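Local coordinates for protein trichomaglin (Trichosanthes lepiniana, PDB 1SGL) that probably cleaves single-stranded RNA as an S-like ribonuclease of the ribonuclease T2 family, at residues A[84-89]-A[94-99]. Residues are numbered along the deposited sequence; the frame is centred on the assembly and turned at random.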
ATOM      1  N   CYS A  84       8.817 -13.981   2.553  1.00 40.33           N
ATOM      2  CA  CYS A  84       9.153 -14.729   3.751  1.00 40.82           C
ATOM      3  C   CYS A  84      10.525 -14.360   4.272  1.00 41.50           C
ATOM      4  O   CYS A  84      10.988 -14.919   5.262  1.00 42.91           O
ATOM      5  CB  CYS A  84       9.083 -16.228   3.486  1.00 39.55           C
ATOM      6  SG  CYS A  84       7.372 -16.816   3.530  1.00 38.69           S
ATOM      7  N   ALA A  85      11.166 -13.411   3.605  1.00 42.24           N
ATOM      8  CA  ALA A  85      12.488 -12.959   4.006  1.00 43.31           C
ATOM      9  C   ALA A  85      12.383 -11.554   4.586  1.00 43.69           C
ATOM     10  O   ALA A  85      11.384 -10.869   4.375  1.00 44.44           O
ATOM     11  CB  ALA A  85      13.423 -12.965   2.799  1.00 42.46           C
ATOM     12  N   LEU A  86      13.397 -11.127   5.329  1.00 44.09           N
ATOM     13  CA  LEU A  86      13.388  -9.779   5.886  1.00 44.80           C
ATOM     14  C   LEU A  86      13.675  -8.828   4.726  1.00 44.69           C
ATOM     15  O   LEU A  86      14.247  -9.229   3.712  1.00 44.28           O
ATOM     16  CB  LEU A  86      14.453  -9.621   6.977  1.00 44.74           C
ATOM     17  CG  LEU A  86      14.219 -10.364   8.295  1.00 45.56           C
ATOM     18  CD1 LEU A  86      15.411 -10.148   9.216  1.00 46.00           C
ATOM     19  CD2 LEU A  86      12.942  -9.870   8.957  1.00 44.63           C
ATOM     20  N   GLU A  87      13.277  -7.574   4.876  1.00 44.46           N
ATOM     21  CA  GLU A  87      13.470  -6.591   3.820  1.00 44.46           C
ATOM     22  C   GLU A  87      14.785  -5.830   3.967  1.00 45.07           C
ATOM     23  O   GLU A  87      15.192  -5.461   5.071  1.00 44.12           O
ATOM     24  CB  GLU A  87      12.299  -5.599   3.818  1.00 43.99           C
ATOM     25  CG  GLU A  87      10.919  -6.250   3.913  1.00 43.63           C
ATOM     26  CD  GLU A  87      10.132  -6.179   2.615  1.00 43.56           C
ATOM     27  OE1 GLU A  87       8.988  -6.681   2.581  1.00 42.48           O
ATOM     28  OE2 GLU A  87      10.653  -5.620   1.629  1.00 44.40           O
ATOM     29  N   GLN A  88      15.446  -5.604   2.837  1.00 46.23           N
ATOM     30  CA  GLN A  88      16.697  -4.860   2.819  1.00 47.12           C
ATOM     31  C   GLN A  88      16.349  -3.428   3.224  1.00 46.96           C
ATOM     32  O   GLN A  88      15.558  -2.762   2.551  1.00 47.02           O
ATOM     33  CB  GLN A  88      17.296  -4.885   1.409  1.00 48.72           C
ATOM     34  CG  GLN A  88      18.617  -4.150   1.286  1.00 51.25           C
ATOM     35  CD  GLN A  88      19.731  -4.815   2.071  1.00 53.25           C
ATOM     36  OE1 GLN A  88      20.792  -4.220   2.286  1.00 54.55           O
ATOM     37  NE2 GLN A  88      19.503  -6.058   2.496  1.00 52.95           N
ATOM     38  N   SER A  89      16.928  -2.956   4.322  1.00 46.65           N
ATOM     39  CA  SER A  89      16.639  -1.610   4.798  1.00 46.68           C
ATOM     40  C   SER A  89      17.876  -0.709   4.789  1.00 47.11           C
ATOM     41  O   SER A  89      18.837  -0.966   4.063  1.00 46.77           O
ATOM     42  CB  SER A  89      16.039  -1.682   6.208  1.00 46.60           C
ATOM     43  OG  SER A  89      15.524  -0.429   6.621  1.00 46.22           O
ATOM     44  N   LYS A  94      18.727  -5.656   7.936  1.00 51.72           N
ATOM     45  CA  LYS A  94      17.558  -6.434   7.559  1.00 50.13           C
ATOM     46  C   LYS A  94      16.443  -5.930   8.465  1.00 48.52           C
ATOM     47  O   LYS A  94      16.685  -5.618   9.628  1.00 48.37           O
ATOM     48  CB  LYS A  94      17.799  -7.918   7.820  1.00 51.24           C
ATOM     49  CG  LYS A  94      18.983  -8.492   7.073  1.00 52.88           C
ATOM     50  CD  LYS A  94      18.765  -8.426   5.573  1.00 54.73           C
ATOM     51  CE  LYS A  94      19.931  -9.044   4.827  1.00 55.39           C
ATOM     52  NZ  LYS A  94      19.704  -9.008   3.359  1.00 57.34           N
ATOM     53  N   GLU A  95      15.228  -5.844   7.939  1.00 46.26           N
ATOM     54  CA  GLU A  95      14.108  -5.353   8.728  1.00 43.94           C
ATOM     55  C   GLU A  95      12.791  -5.927   8.244  1.00 41.52           C
ATOM     56  O   GLU A  95      12.698  -6.429   7.125  1.00 40.60           O
ATOM     57  CB  GLU A  95      14.035  -3.830   8.631  1.00 45.52           C
ATOM     58  CG  GLU A  95      15.134  -3.094   9.356  1.00 48.57           C
ATOM     59  CD  GLU A  95      14.677  -2.583  10.699  1.00 51.23           C
ATOM     60  OE1 GLU A  95      14.047  -3.371  11.441  1.00 53.30           O
ATOM     61  OE2 GLU A  95      14.947  -1.401  11.013  1.00 51.52           O
ATOM     62  N   ILE A  96      11.776  -5.863   9.096  1.00 39.40           N
ATOM     63  CA  ILE A  96      10.450  -6.318   8.706  1.00 38.01           C
ATOM     64  C   ILE A  96       9.871  -5.137   7.933  1.00 35.49           C
ATOM     65  O   ILE A  96      10.265  -3.991   8.162  1.00 35.18           O
ATOM     66  CB  ILE A  96       9.548  -6.598   9.923  1.00 38.97           C
ATOM     67  CG1 ILE A  96       9.655  -5.442  10.917  1.00 39.80           C
ATOM     68  CG2 ILE A  96       9.929  -7.919  10.560  1.00 41.89           C
ATOM     69  CD1 ILE A  96       8.752  -5.578  12.114  1.00 40.88           C
ATOM     70  N   LEU A  97       8.940  -5.421   7.031  1.00 32.99           N
ATOM     71  CA  LEU A  97       8.305  -4.403   6.206  1.00 30.27           C
ATOM     72  C   LEU A  97       8.033  -3.081   6.922  1.00 29.37           C
ATOM     73  O   LEU A  97       8.475  -2.031   6.462  1.00 29.54           O
ATOM     74  CB  LEU A  97       7.001  -4.947   5.622  1.00 30.24           C
ATOM     75  CG  LEU A  97       6.239  -4.020   4.673  1.00 29.63           C
ATOM     76  CD1 LEU A  97       7.074  -3.753   3.415  1.00 29.93           C
ATOM     77  CD2 LEU A  97       4.907  -4.657   4.309  1.00 29.57           C
ATOM     78  N   TRP A  98       7.321  -3.126   8.043  1.00 27.49           N
ATOM     79  CA  TRP A  98       7.000  -1.907   8.779  1.00 26.90           C
ATOM     80  C   TRP A  98       8.246  -1.094   9.107  1.00 27.25           C
ATOM     81  O   TRP A  98       8.239   0.138   9.011  1.00 26.49           O
ATOM     82  CB  TRP A  98       6.260  -2.234  10.080  1.00 26.87           C
ATOM     83  CG  TRP A  98       5.162  -3.240   9.924  1.00 26.27           C
ATOM     84  CD1 TRP A  98       4.352  -3.417   8.833  1.00 27.22           C
ATOM     85  CD2 TRP A  98       4.755  -4.218  10.886  1.00 25.66           C
ATOM     86  NE1 TRP A  98       3.474  -4.446   9.058  1.00 25.37           N
ATOM     87  CE2 TRP A  98       3.698  -4.957  10.309  1.00 25.17           C
ATOM     88  CE3 TRP A  98       5.181  -4.541  12.182  1.00 25.05           C
ATOM     89  CZ2 TRP A  98       3.060  -6.005  10.984  1.00 25.09           C
ATOM     90  CZ3 TRP A  98       4.543  -5.584  12.854  1.00 23.83           C
ATOM     91  CH2 TRP A  98       3.497  -6.301  12.252  1.00 24.92           C
ATOM     92  N   GLY A  99       9.310  -1.792   9.496  1.00 27.68           N
ATOM     93  CA  GLY A  99      10.550  -1.125   9.841  1.00 27.22           C
ATOM     94  C   GLY A  99      11.205  -0.493   8.632  1.00 27.45           C
ATOM     95  O   GLY A  99      11.607   0.673   8.677  1.00 27.34           O
TER
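Glu-87 and Glu-95 join the two short strands of an antiparallel hairpin through two backbone hydrogen bonds. They form a hydrogen-bonded pair: Glu-87 N reaches Glu-95 O at 2.6 Å, and Glu-95 N returns to Glu-87 O at 2.9 Å, bent to 143° at the hydrogen. Gln-88 and Lys-94 follow as the non-hydrogen-bonded pair; Lys-94 CA also makes a CA-H...O contact with Glu-87 O, at 3.6 Å.

Apolar contacts extend the hairpin beyond these bonds. Leu-86 forks over the second strand: CD1 lies 3.6 Å from Lys-94 CB, while CD2 meets Ile-96 CG2 at 3.9 Å. Further along, Ser-89 CB rests against Glu-95 CG at 3.6 Å. Ser-89 OG is hydrogen-bonded to Glu-103 of helix 97-106.

Buried Glu-87 combines packing on Leu-97 with a salt bridge beyond the hairpin. With CG beside its own backbone N (chi1 -46°) and a bend at chi2, its chain runs alongside Leu-97, putting OE1 3.6 Å from Leu-97 CD1; OE2 forms a salt bridge with Arg-83, and a sulfate ion, probably from the crystallisation liquor, lies near the carboxylate. Replacing Glu-87 by an alanine is likely to leave Arg-83 without this carboxylate mate and to open a gap beside Leu-97.

Ile-96 then occupies the N-cap position, and the chain turns straight into helix 97-106. The whole is a two-stranded beta hairpin leading into a helix within the ribonuclease T2 fold; the chain just before it is anchored by the Cys-84 to Cys-26 disulfide.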